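Local coordinates for protein condensin complex subunit 3 (Schizosaccharomyces pombe, PDB 5OQR) that serves as a regulatory subunit of condensin, the complex required to convert interphase chromatin into mitotic-like condensed chromosomes, at residues Ile81-Leu86 and Asp116-Thr121; Val277-Ile282 and Leu313-Asn318; Leu304-Glu309 and Cys360-Gln365. All coordinates share one frame; numbering follows the deposited sequence.

Contact 1 of 3, residues Ile81-Leu86 and Asp116-Thr121; sequences ILKHIL and DDLYNT
Consecutive HEAT repeats meet here: Leu118, on helix 116-129 at the start of HEAT 3, packs against Leu82, Lys83 and Leu86 on helix 78-86 of HEAT 2. The two short helical segments run in nearly the same direction, with 29° between their N-to-C vectors, as expected of neighbouring helices in one layer of a HEAT solenoid. Their axes approach no closer than 11.2 Å and the buried surface is 159 Å², so the backbones stay apart and side chains bridge the gap. Leu118 does most of this. Its CG stands anti to the backbone N (chi1 -178°), and the two methyls beyond it divide the opposing surface. CD2 meets CD1 of Leu82 at 4.0 Å, the two leucine side chains crossing at about a right angle. CD1 of Leu118 is shared among three neighbours: it lies 4.1 Å from CB of Leu82, and at like distances from the aliphatic CG of Lys83 and from CD2 of Leu86. Lys83 meets it with CG, and the rest of the lysine chain turns off from helix 116-129. Behind the leucine contact, Leu82 also touches Ile104 of helix 94-108, which carries the packing into the buried side of the repeat. Toward Thr121, an exposed residue, the contact is more polar. There CD2 of Leu86 comes within 4.4 Å of OG1 of Thr121, a van der Waals approach and not a bond. That hydroxyl is committed to its own helix, donating to the carbonyl O of Asp117 at 2.8 Å; OG1 lies in the plane of the carbonyl, directed at one of its lone pairs with a C=O...OG1 angle of 142°, while the same oxygen also accepts the backbone N-H of Thr121.

Contact 2 of 3, residues Val277-Ile282 and Leu313-Asn318; sequences VAVLAI and LARTFN
Apolar packing of Ile282 and Val279 on Thr316 makes up most of this contact, in which helix 275-288 lies across helix 308-324 in the all-helical solenoid. The segment axes pass 9.9 Å apart at a crossing angle of -56°, so the touching residues gather around one crossing point; Val279 and Thr316 have the nearest CA atoms there. Thr316 projects into the gap with CG2 anti to its backbone N (chi1 -52° places OG1 anti to the carbonyl carbon), and that methyl sits 3.6 Å from CG2 of Ile282 and 4.0 Å from CG1 of Val279. CG2 of Ile282 is shared, since it also meets CD1 of Leu313 at 4.0 Å. Leu313 and Ile282 continue onto helix 262-266, Leu313 against Leu262 and Leu263, Ile282 against Leu266.

Polar groups take part by contact alone, for no hydrogen bond spans the segments. OG1 of Thr316 faces hydrocarbon, 3.9 Å from CD1 of Ile282 and 4.0 Å from CG2 of Val279, and is hydrogen-bonded to the carbonyl O of Leu312 one turn back in its own helix. The guanidinium of Arg315 receives CG2 of Val279 over one face, 4.2 Å above the plane and displaced toward the rim. Glu319, one turn on in helix 308-324, forms a salt bridge to NE; from helix 356-372 Gln365 adds a hydrogen bond to NH2 and Tyr368 a cation-pi contact.

Between these segments no directional bond forms, so the crossing probably rests on methyl packing. A buried threonine can serve as a largely apolar surface because its hydroxyl is satisfied locally, and the arginine charge is probably neutralised by Glu319 within its own helix.

Contact 3 of 3, residues Leu304-Glu309 and Cys360-Gln365; sequences LELTAE and CFIIEQ
Ala308 and Ile362 mark a buried meeting of a helix start with the flank of another helix: the turn leading into helix 308-324 packs on helix 356-372, with CA of Ala308 and CA of Ile362 5.6 Å apart and 224 Å² buried between the segments. Much of the turn's share is backbone. Ile362 extends CG1 to within 3.5 Å of O of Thr307, while its CD1 lies 3.6 Å from O of Leu306. CG2, the other branch, meets CD1 of Leu306 at 3.9 Å. Thr307 occupies the N-cap position, its CB directed away from helix 356-372 and its OG1 hydrogen-bonded to the backbone N of Ser310; this N-cap starts a long helix of the solenoid, probably HEAT-like here, and the backbone N of Ala308 is hydrogen-bonded to OE2 of Glu358 from the partner helix. Phe361 completes the contact. Chi1 of -173° sets its CG anti to the backbone N, and the CD2-CE2 side of the ring lies toward Ala308. O of Ala308 lies in the ring plane at the edge, near CE2, whereas CB of Ala308 reaches CD2 at 3.5 Å from out of the plane, on the side away from NE2 of Gln365, which sits 3.3 Å above the other face, offset toward the rim.

Contacts 2 and 3 are neighbours, their centres 13 Å apart, and both use helix 308-324: contact 3 at its capped start, contact 2 further along. A polar side-chain bond joins them directly. Both are buried, yet contact 2 pairs helix with helix through methyl groups, whereas contact 3 mixes apolar pairs with side chains set against backbone carbonyls at a helix start. Contact 1 stands apart, about 39 Å from contact 2 and 44 Å from contact 3 between nearest atoms, and farther from the chain's centre. It is only partly buried and the smallest in buried area, a leucine core bordered by lysine and threonine.

Contact 1 of 3, residues Ile81-Leu86 and Asp116-Thr121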
# COMPACT_ATOMS: atom_id res chain seq x y z
N ILE A 81 -1.32 -41.16 -25.66
CA ILE A 81 -1.10 -40.89 -24.24
C ILE A 81 -2.13 -39.88 -23.73
O ILE A 81 -2.65 -40.02 -22.62
CB ILE A 81 0.34 -40.39 -24.01
CG1 ILE A 81 0.63 -40.27 -22.51
CG2 ILE A 81 0.57 -39.06 -24.69
CD1 ILE A 81 2.07 -39.88 -22.19
N LEU A 82 -2.44 -38.87 -24.54
CA LEU A 82 -3.44 -37.89 -24.12
C LEU A 82 -4.83 -38.50 -24.10
O LEU A 82 -5.63 -38.21 -23.19
CB LEU A 82 -3.40 -36.67 -25.05
CG LEU A 82 -2.18 -35.74 -24.94
CD1 LEU A 82 -2.30 -34.61 -25.94
CD2 LEU A 82 -2.01 -35.19 -23.53
N LYS A 83 -5.15 -39.34 -25.08
CA LYS A 83 -6.45 -40.00 -25.09
C LYS A 83 -6.62 -40.90 -23.87
O LYS A 83 -7.72 -41.00 -23.31
CB LYS A 83 -6.62 -40.80 -26.37
CG LYS A 83 -6.84 -39.95 -27.61
CD LYS A 83 -7.44 -40.77 -28.74
CE LYS A 83 -8.92 -41.05 -28.49
NZ LYS A 83 -9.32 -42.39 -28.99
N HIS A 84 -5.55 -41.57 -23.45
CA HIS A 84 -5.64 -42.47 -22.30
C HIS A 84 -5.81 -41.70 -21.00
O HIS A 84 -6.59 -42.10 -20.13
CB HIS A 84 -4.40 -43.35 -22.23
CG HIS A 84 -4.28 -44.11 -20.94
ND1 HIS A 84 -4.80 -45.38 -20.77
CD2 HIS A 84 -3.71 -43.78 -19.76
CE1 HIS A 84 -4.55 -45.79 -19.54
NE2 HIS A 84 -3.89 -44.84 -18.90
N ILE A 85 -5.10 -40.58 -20.86
CA ILE A 85 -5.06 -39.88 -19.58
C ILE A 85 -6.21 -38.89 -19.41
O ILE A 85 -6.58 -38.58 -18.27
CB ILE A 85 -3.72 -39.16 -19.41
CG1 ILE A 85 -2.56 -40.14 -19.61
CG2 ILE A 85 -3.61 -38.53 -18.03
CD1 ILE A 85 -1.24 -39.48 -19.81
N LEU A 86 -6.79 -38.38 -20.50
CA LEU A 86 -7.91 -37.46 -20.37
C LEU A 86 -9.10 -38.11 -19.70
O LEU A 86 -9.94 -37.41 -19.12
CB LEU A 86 -8.31 -36.91 -21.74
CG LEU A 86 -8.79 -37.87 -22.83
CD1 LEU A 86 -10.26 -38.26 -22.67
CD2 LEU A 86 -8.57 -37.24 -24.20
N ASP A 116 -8.11 -32.22 -34.18
CA ASP A 116 -9.12 -31.28 -33.70
C ASP A 116 -10.00 -31.91 -32.64
O ASP A 116 -10.27 -31.31 -31.59
CB ASP A 116 -9.95 -30.77 -34.88
CG ASP A 116 -10.90 -29.66 -34.48
OD1 ASP A 116 -10.75 -28.53 -35.00
OD2 ASP A 116 -11.81 -29.91 -33.67
N ASP A 117 -10.48 -33.13 -32.89
CA ASP A 117 -11.32 -33.80 -31.90
C ASP A 117 -10.58 -33.98 -30.58
O ASP A 117 -11.17 -33.88 -29.50
CB ASP A 117 -11.81 -35.14 -32.44
CG ASP A 117 -13.01 -34.99 -33.35
OD1 ASP A 117 -13.78 -35.97 -33.48
OD2 ASP A 117 -13.18 -33.90 -33.94
N LEU A 118 -9.27 -34.25 -30.65
CA LEU A 118 -8.46 -34.24 -29.44
C LEU A 118 -8.37 -32.84 -28.86
O LEU A 118 -8.28 -32.68 -27.63
CB LEU A 118 -7.06 -34.79 -29.74
CG LEU A 118 -6.09 -34.89 -28.57
CD1 LEU A 118 -6.60 -35.87 -27.52
CD2 LEU A 118 -4.71 -35.31 -29.06
N TYR A 119 -8.42 -31.82 -29.71
CA TYR A 119 -8.37 -30.43 -29.25
C TYR A 119 -9.65 -30.06 -28.50
O TYR A 119 -9.59 -29.54 -27.38
CB TYR A 119 -8.15 -29.50 -30.44
CG TYR A 119 -7.81 -28.06 -30.10
CD1 TYR A 119 -8.75 -27.23 -29.51
CD2 TYR A 119 -6.56 -27.54 -30.41
CE1 TYR A 119 -8.44 -25.91 -29.21
CE2 TYR A 119 -6.25 -26.22 -30.12
CZ TYR A 119 -7.19 -25.42 -29.51
OH TYR A 119 -6.88 -24.11 -29.22
N ASN A 120 -10.81 -30.33 -29.10
CA ASN A 120 -12.07 -29.91 -28.50
C ASN A 120 -12.31 -30.64 -27.18
O ASN A 120 -12.64 -30.02 -26.16
CB ASN A 120 -13.23 -30.17 -29.46
CG ASN A 120 -12.98 -29.61 -30.84
OD1 ASN A 120 -12.83 -28.40 -31.02
ND2 ASN A 120 -12.95 -30.48 -31.84
N THR A 121 -12.17 -31.97 -27.19
CA THR A 121 -12.44 -32.75 -25.98
C THR A 121 -11.57 -32.28 -24.82
O THR A 121 -12.07 -32.02 -23.72
CB THR A 121 -12.20 -34.23 -26.26
OG1 THR A 121 -10.86 -34.42 -26.75
CG2 THR A 121 -13.19 -34.75 -27.29

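Contact 2 of 3, residues Val277-Ile282 and Leu313-Asn318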
# COMPACT_ATOMS: atom_id res chain seq x y z
N VAL A 277 7.11 10.33 -8.51
CA VAL A 277 7.52 9.04 -9.05
C VAL A 277 8.80 9.18 -9.85
O VAL A 277 9.67 8.30 -9.82
CB VAL A 277 6.38 8.43 -9.90
CG1 VAL A 277 6.85 7.16 -10.59
CG2 VAL A 277 5.18 8.14 -9.03
N ALA A 278 8.95 10.29 -10.59
CA ALA A 278 10.13 10.47 -11.42
C ALA A 278 11.39 10.59 -10.57
O ALA A 278 12.44 10.05 -10.94
CB ALA A 278 9.96 11.71 -12.30
N VAL A 279 11.30 11.29 -9.44
CA VAL A 279 12.45 11.38 -8.54
C VAL A 279 12.82 10.00 -8.02
O VAL A 279 13.99 9.60 -8.06
CB VAL A 279 12.15 12.36 -7.39
CG1 VAL A 279 13.27 12.34 -6.36
CG2 VAL A 279 11.95 13.76 -7.93
N LEU A 280 11.83 9.26 -7.52
CA LEU A 280 12.09 7.93 -6.97
C LEU A 280 12.72 7.02 -8.02
O LEU A 280 13.65 6.27 -7.72
CB LEU A 280 10.80 7.33 -6.43
CG LEU A 280 10.86 5.91 -5.87
CD1 LEU A 280 11.76 5.84 -4.65
CD2 LEU A 280 9.47 5.42 -5.54
N ALA A 281 12.21 7.06 -9.25
CA ALA A 281 12.78 6.24 -10.32
C ALA A 281 14.25 6.56 -10.53
O ALA A 281 15.07 5.65 -10.69
CB ALA A 281 11.99 6.45 -11.61
N ILE A 282 14.61 7.84 -10.55
CA ILE A 282 16.01 8.22 -10.73
C ILE A 282 16.85 7.67 -9.59
O ILE A 282 17.91 7.08 -9.81
CB ILE A 282 16.13 9.75 -10.85
CG1 ILE A 282 15.44 10.24 -12.12
CG2 ILE A 282 17.60 10.18 -10.85
CD1 ILE A 282 15.28 11.75 -12.20
N LEU A 313 16.73 15.95 -13.27
CA LEU A 313 17.87 15.06 -13.07
C LEU A 313 18.93 15.70 -12.20
O LEU A 313 19.52 15.05 -11.33
CB LEU A 313 18.45 14.65 -14.42
CG LEU A 313 19.70 13.77 -14.36
CD1 LEU A 313 19.40 12.45 -13.65
CD2 LEU A 313 20.23 13.52 -15.76
N ALA A 314 19.22 16.99 -12.43
CA ALA A 314 20.23 17.67 -11.63
C ALA A 314 19.78 17.81 -10.18
O ALA A 314 20.58 17.60 -9.26
CB ALA A 314 20.54 19.04 -12.24
N ARG A 315 18.51 18.15 -9.97
CA ARG A 315 18.01 18.31 -8.61
C ARG A 315 18.05 16.99 -7.85
O ARG A 315 18.32 16.96 -6.65
CB ARG A 315 16.59 18.88 -8.64
CG ARG A 315 15.82 18.76 -7.33
CD ARG A 315 14.98 17.49 -7.30
NE ARG A 315 14.14 17.41 -6.11
CZ ARG A 315 12.82 17.61 -6.08
NH1 ARG A 315 12.17 17.51 -4.93
NH2 ARG A 315 12.15 17.90 -7.18
N THR A 316 17.77 15.88 -8.54
CA THR A 316 17.80 14.57 -7.89
C THR A 316 19.24 14.12 -7.66
O THR A 316 19.56 13.59 -6.59
CB THR A 316 17.05 13.54 -8.73
OG1 THR A 316 15.74 14.03 -9.04
CG2 THR A 316 16.92 12.23 -7.97
N PHE A 317 20.11 14.30 -8.65
CA PHE A 317 21.52 14.00 -8.48
C PHE A 317 22.09 14.74 -7.28
O PHE A 317 22.79 14.16 -6.45
CB PHE A 317 22.28 14.37 -9.76
CG PHE A 317 23.77 14.35 -9.62
CD1 PHE A 317 24.50 13.21 -9.90
CD2 PHE A 317 24.45 15.49 -9.22
CE1 PHE A 317 25.87 13.20 -9.78
CE2 PHE A 317 25.82 15.48 -9.09
CZ PHE A 317 26.53 14.34 -9.37
N ASN A 318 21.78 16.03 -7.17
CA ASN A 318 22.21 16.81 -6.02
C ASN A 318 21.59 16.27 -4.73
O ASN A 318 22.23 16.24 -3.68
CB ASN A 318 21.85 18.28 -6.22
CG ASN A 318 22.29 19.16 -5.08
OD1 ASN A 318 23.48 19.38 -4.88
ND2 ASN A 318 21.33 19.70 -4.34

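Contact 3 of 3, residues Leu304-Glu309 and Cys360-Gln365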
# COMPACT_ATOMS: atom_id res chain seq x y z
N LEU A 304 22.38 26.05 -19.51
CA LEU A 304 21.81 27.05 -20.41
C LEU A 304 20.74 26.47 -21.33
O LEU A 304 19.99 27.23 -21.93
CB LEU A 304 22.92 27.68 -21.26
CG LEU A 304 24.10 28.25 -20.47
CD1 LEU A 304 25.16 28.79 -21.42
CD2 LEU A 304 23.66 29.32 -19.50
N GLU A 305 20.66 25.15 -21.44
CA GLU A 305 19.67 24.46 -22.25
C GLU A 305 18.82 23.53 -21.40
O GLU A 305 18.52 22.40 -21.78
CB GLU A 305 20.35 23.68 -23.38
CG GLU A 305 21.11 24.55 -24.37
CD GLU A 305 21.99 23.73 -25.29
OE1 GLU A 305 23.22 23.97 -25.31
OE2 GLU A 305 21.47 22.84 -25.99
N LEU A 306 18.41 24.01 -20.23
CA LEU A 306 17.67 23.17 -19.29
C LEU A 306 16.30 22.80 -19.84
O LEU A 306 15.64 23.58 -20.53
CB LEU A 306 17.52 23.87 -17.95
CG LEU A 306 18.74 23.87 -17.03
CD1 LEU A 306 18.53 24.81 -15.86
CD2 LEU A 306 19.05 22.47 -16.54
N THR A 307 15.87 21.59 -19.52
CA THR A 307 14.54 21.08 -19.81
C THR A 307 13.89 20.63 -18.51
O THR A 307 14.51 20.65 -17.45
CB THR A 307 14.60 19.93 -20.82
OG1 THR A 307 15.10 18.75 -20.18
CG2 THR A 307 15.48 20.28 -22.00
N ALA A 308 12.63 20.23 -18.60
CA ALA A 308 11.95 19.69 -17.43
C ALA A 308 12.66 18.44 -16.92
O ALA A 308 12.92 18.30 -15.72
CB ALA A 308 10.49 19.38 -17.76
N GLU A 309 12.99 17.52 -17.83
CA GLU A 309 13.68 16.30 -17.44
C GLU A 309 15.12 16.59 -17.06
O GLU A 309 15.64 16.04 -16.07
CB GLU A 309 13.63 15.28 -18.57
CG GLU A 309 12.23 14.88 -19.00
CD GLU A 309 11.59 15.89 -19.95
OE1 GLU A 309 12.24 16.91 -20.25
OE2 GLU A 309 10.44 15.66 -20.38
N CYS A 360 8.32 26.98 -15.26
CA CYS A 360 7.91 26.88 -13.87
C CYS A 360 8.49 25.63 -13.22
O CYS A 360 8.98 25.68 -12.08
CB CYS A 360 6.38 26.87 -13.77
SG CYS A 360 5.60 28.44 -14.15
N PHE A 361 8.46 24.50 -13.93
CA PHE A 361 9.03 23.27 -13.40
C PHE A 361 10.54 23.39 -13.26
O PHE A 361 11.11 22.93 -12.26
CB PHE A 361 8.65 22.10 -14.31
CG PHE A 361 9.05 20.76 -13.76
CD1 PHE A 361 8.34 20.19 -12.71
CD2 PHE A 361 10.11 20.06 -14.31
CE1 PHE A 361 8.70 18.96 -12.21
CE2 PHE A 361 10.47 18.83 -13.81
CZ PHE A 361 9.76 18.28 -12.76
N ILE A 362 11.21 23.99 -14.25
CA ILE A 362 12.66 24.14 -14.19
C ILE A 362 13.05 25.03 -13.02
O ILE A 362 13.95 24.69 -12.24
CB ILE A 362 13.18 24.71 -15.52
CG1 ILE A 362 12.93 23.72 -16.66
CG2 ILE A 362 14.67 25.03 -15.43
CD1 ILE A 362 13.10 24.30 -18.04
N ILE A 363 12.39 26.18 -12.88
CA ILE A 363 12.68 27.07 -11.76
C ILE A 363 12.45 26.36 -10.44
O ILE A 363 13.22 26.51 -9.49
CB ILE A 363 11.84 28.36 -11.87
CG1 ILE A 363 12.28 29.17 -13.09
CG2 ILE A 363 11.94 29.20 -10.60
CD1 ILE A 363 11.32 30.27 -13.48
N GLU A 364 11.38 25.56 -10.36
CA GLU A 364 11.11 24.77 -9.17
C GLU A 364 12.31 23.91 -8.80
O GLU A 364 12.74 23.88 -7.64
CB GLU A 364 9.87 23.91 -9.40
CG GLU A 364 9.39 23.16 -8.19
CD GLU A 364 8.09 22.42 -8.46
OE1 GLU A 364 7.92 21.29 -7.94
OE2 GLU A 364 7.25 22.96 -9.21
N GLN A 365 12.88 23.21 -9.78
CA GLN A 365 14.02 22.35 -9.50
C GLN A 365 15.22 23.16 -9.03
O GLN A 365 15.95 22.73 -8.12
CB GLN A 365 14.38 21.54 -10.75
CG GLN A 365 13.25 20.66 -11.26
CD GLN A 365 12.57 19.89 -10.15
OE1 GLN A 365 13.22 19.33 -9.28
NE2 GLN A 365 11.24 19.87 -10.18